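Local structure of putative acyl-CoA thioester hydrolase (Yersinia pestis KIM10+, 5DM5) at residues D70-L75 with T121-T126. The protein probably hydrolyses acyl-CoA thioesters, as a hexameric hot-dog-fold thioesterase. Residues are numbered along the deposited sequence; the frame is centred on the assembly and turned at random.
Sequences DGMTFL and TEAVFT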
ATOM      1  N   ASP B  70     -26.036  -0.977   9.700  1.00 41.90           N
ATOM      2  CA  ASP B  70     -27.373  -0.447   9.603  1.00 41.07           C
ATOM      3  C   ASP B  70     -27.374   1.062   9.355  1.00 43.66           C
ATOM      4  O   ASP B  70     -26.599   1.797   9.963  1.00 40.46           O
ATOM      5  CB  ASP B  70     -28.084  -0.746  10.922  1.00 42.53           C
ATOM      6  CG  ASP B  70     -28.190  -2.230  11.209  1.00 44.15           C
ATOM      7  OD1 ASP B  70     -28.636  -2.978  10.316  1.00 48.96           O
ATOM      8  OD2 ASP B  70     -27.750  -2.651  12.311  1.00 39.74           O
ATOM      9  N   GLY B  71     -28.264   1.526   8.487  1.00 46.02           N
ATOM     10  CA  GLY B  71     -28.521   2.947   8.365  1.00 47.42           C
ATOM     11  C   GLY B  71     -27.345   3.879   8.167  1.00 48.13           C
ATOM     12  O   GLY B  71     -27.197   4.856   8.905  1.00 47.47           O
ATOM     13  N   MET B  72     -26.479   3.575   7.214  1.00 47.04           N
ATOM     14  CA  MET B  72     -25.377   4.485   6.941  1.00 46.65           C
ATOM     15  C   MET B  72     -25.777   5.652   6.049  1.00 49.41           C
ATOM     16  O   MET B  72     -26.425   5.465   5.029  1.00 52.17           O
ATOM     17  CB  MET B  72     -24.206   3.755   6.309  1.00 44.80           C
ATOM     18  CG  MET B  72     -23.065   4.697   5.963  1.00 47.21           C
ATOM     19  SD  MET B  72     -21.575   4.234   6.824  1.00 39.29           S
ATOM     20  CE  MET B  72     -21.482   2.530   6.299  1.00 50.49           C
ATOM     21  N   THR B  73     -25.413   6.860   6.456  1.00 43.36           N
ATOM     22  CA  THR B  73     -25.751   8.035   5.691  1.00 45.67           C
ATOM     23  C   THR B  73     -24.492   8.832   5.459  1.00 47.98           C
ATOM     24  O   THR B  73     -23.714   9.018   6.385  1.00 49.29           O
ATOM     25  CB  THR B  73     -26.778   8.906   6.400  1.00 50.85           C
ATOM     26  OG1 THR B  73     -27.862   8.096   6.862  1.00 59.81           O
ATOM     27  CG2 THR B  73     -27.317   9.956   5.447  1.00 53.95           C
ATOM     28  N   PHE B  74     -24.268   9.275   4.226  1.00 49.91           N
ATOM     29  CA  PHE B  74     -23.132  10.151   3.936  1.00 45.82           C
ATOM     30  C   PHE B  74     -23.519  11.590   4.031  1.00 44.44           C
ATOM     31  O   PHE B  74     -23.975  12.196   3.074  1.00 44.43           O
ATOM     32  CB  PHE B  74     -22.537   9.848   2.566  1.00 47.08           C
ATOM     33  CG  PHE B  74     -21.890   8.514   2.503  1.00 46.27           C
ATOM     34  CD1 PHE B  74     -20.522   8.396   2.605  1.00 45.52           C
ATOM     35  CD2 PHE B  74     -22.646   7.372   2.437  1.00 50.37           C
ATOM     36  CE1 PHE B  74     -19.924   7.171   2.597  1.00 42.78           C
ATOM     37  CE2 PHE B  74     -22.045   6.138   2.424  1.00 49.14           C
ATOM     38  CZ  PHE B  74     -20.685   6.038   2.505  1.00 44.51           C
ATOM     39  N   LEU B  75     -23.304  12.117   5.227  1.00 46.10           N
ATOM     40  CA  LEU B  75     -23.729  13.457   5.594  1.00 47.39           C
ATOM     41  C   LEU B  75     -22.944  14.515   4.847  1.00 52.13           C
ATOM     42  O   LEU B  75     -23.508  15.332   4.121  1.00 59.27           O
ATOM     43  CB  LEU B  75     -23.562  13.685   7.107  1.00 45.38           C
ATOM     44  CG  LEU B  75     -24.333  12.911   8.196  1.00 44.86           C
ATOM     45  CD1 LEU B  75     -25.483  12.106   7.613  1.00 55.65           C
ATOM     46  CD2 LEU B  75     -23.454  12.043   9.094  1.00 41.06           C
ATOM     47  N   THR B 121     -19.933  10.905   8.755  1.00 38.52           N
ATOM     48  CA  THR B 121     -20.696   9.678   8.523  1.00 37.05           C
ATOM     49  C   THR B 121     -21.159   9.058   9.811  1.00 39.33           C
ATOM     50  O   THR B 121     -20.474   9.138  10.797  1.00 41.75           O
ATOM     51  CB  THR B 121     -19.871   8.640   7.770  1.00 42.80           C
ATOM     52  OG1 THR B 121     -19.397   9.216   6.554  1.00 43.62           O
ATOM     53  CG2 THR B 121     -20.717   7.450   7.425  1.00 45.33           C
ATOM     54  N   GLU B 122     -22.327   8.455   9.848  1.00 37.89           N
ATOM     55  CA  GLU B 122     -22.650   7.728  11.053  1.00 40.06           C
ATOM     56  C   GLU B 122     -23.428   6.495  10.676  1.00 39.49           C
ATOM     57  O   GLU B 122     -24.144   6.499   9.688  1.00 41.93           O
ATOM     58  CB  GLU B 122     -23.390   8.588  12.072  1.00 49.98           C
ATOM     59  CG  GLU B 122     -23.815   7.782  13.295  1.00 54.81           C
ATOM     60  CD  GLU B 122     -24.494   8.600  14.360  1.00 63.67           C
ATOM     61  OE1 GLU B 122     -24.800   9.780  14.104  1.00 86.52           O
ATOM     62  OE2 GLU B 122     -24.708   8.053  15.461  1.00 55.20           O
ATOM     63  N   ALA B 123     -23.247   5.417  11.422  1.00 39.05           N
ATOM     64  CA  ALA B 123     -23.967   4.188  11.118  1.00 38.24           C
ATOM     65  C   ALA B 123     -24.074   3.304  12.346  1.00 39.52           C
ATOM     66  O   ALA B 123     -23.403   3.545  13.337  1.00 40.97           O
ATOM     67  CB  ALA B 123     -23.291   3.451   9.997  1.00 40.27           C
ATOM     68  N   VAL B 124     -24.925   2.288  12.287  1.00 38.51           N
ATOM     69  CA  VAL B 124     -25.082   1.402  13.427  1.00 38.75           C
ATOM     70  C   VAL B 124     -24.616  -0.011  13.076  1.00 38.22           C
ATOM     71  O   VAL B 124     -25.297  -0.791  12.424  1.00 36.63           O
ATOM     72  CB  VAL B 124     -26.535   1.383  13.912  1.00 42.88           C
ATOM     73  CG1 VAL B 124     -26.678   0.478  15.119  1.00 36.21           C
ATOM     74  CG2 VAL B 124     -26.984   2.798  14.251  1.00 44.90           C
ATOM     75  N   PHE B 125     -23.443  -0.329  13.592  1.00 35.96           N
ATOM     76  CA  PHE B 125     -22.735  -1.552  13.286  1.00 36.36           C
ATOM     77  C   PHE B 125     -23.033  -2.717  14.192  1.00 38.83           C
ATOM     78  O   PHE B 125     -23.178  -2.532  15.386  1.00 42.77           O
ATOM     79  CB  PHE B 125     -21.252  -1.246  13.328  1.00 41.82           C
ATOM     80  CG  PHE B 125     -20.745  -0.656  12.068  1.00 39.31           C
ATOM     81  CD1 PHE B 125     -21.176   0.580  11.658  1.00 34.58           C
ATOM     82  CD2 PHE B 125     -19.825  -1.338  11.302  1.00 36.83           C
ATOM     83  CE1 PHE B 125     -20.723   1.108  10.503  1.00 36.63           C
ATOM     84  CE2 PHE B 125     -19.359  -0.803  10.149  1.00 36.19           C
ATOM     85  CZ  PHE B 125     -19.807   0.422   9.744  1.00 35.91           C
ATOM     86  N   THR B 126     -23.078  -3.929  13.643  1.00 37.41           N
ATOM     87  CA  THR B 126     -23.371  -5.100  14.475  1.00 38.36           C
ATOM     88  C   THR B 126     -22.281  -6.153  14.356  1.00 40.15           C
ATOM     89  O   THR B 126     -22.083  -6.734  13.265  1.00 40.35           O
ATOM     90  CB  THR B 126     -24.696  -5.773  14.073  1.00 39.19           C
ATOM     91  OG1 THR B 126     -25.750  -4.801  13.965  1.00 43.20           O
ATOM     92  CG2 THR B 126     -25.054  -6.848  15.070  1.00 35.24           C
TER
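Phe125 and Met72 meet where Met72 CE lies 4.4 Å from Phe125 CZ, oblique to the ring, and Met48 of helix 43-60 and Met45 of a second subunit also pack on Phe125. The Phe74 and Thr121 side chains lie side by side, pointing the same way, with Thr121 OG1 oblique to the Phe74 ring near CD1. Between the rings runs the Met72 side chain: CG is anti to the backbone N (chi1 178°), within 3.9 Å of Thr121 CG2, and the chain then bends at chi2 and chi3. Met72 SD stands 3.4 Å from Thr121 CG2 and 3.7 Å from Ala123 CB. These residues join strands 64-74 and 118-129, antiparallel neighbours in the hot-dog sheet that wraps helix 43-60; Met72 and Thr73 pair onward with a strand of the second subunit, continuing the sheet. A beta bulge interrupts the register between Asp70 and Thr73, where Gly71 has positive phi (52°). Before it, Val124 N reaches Asp70 O in its carbonyl plane at 2.9 Å, nearly straight (175°), whereas Asp70 N meets Val124 O at 2.8 Å from above the carbonyl plane. Beyond it, the bond from Thr73 N to Glu122 O is weak at 3.5 Å. Glu122 OE1 forms a salt bridge with Arg119.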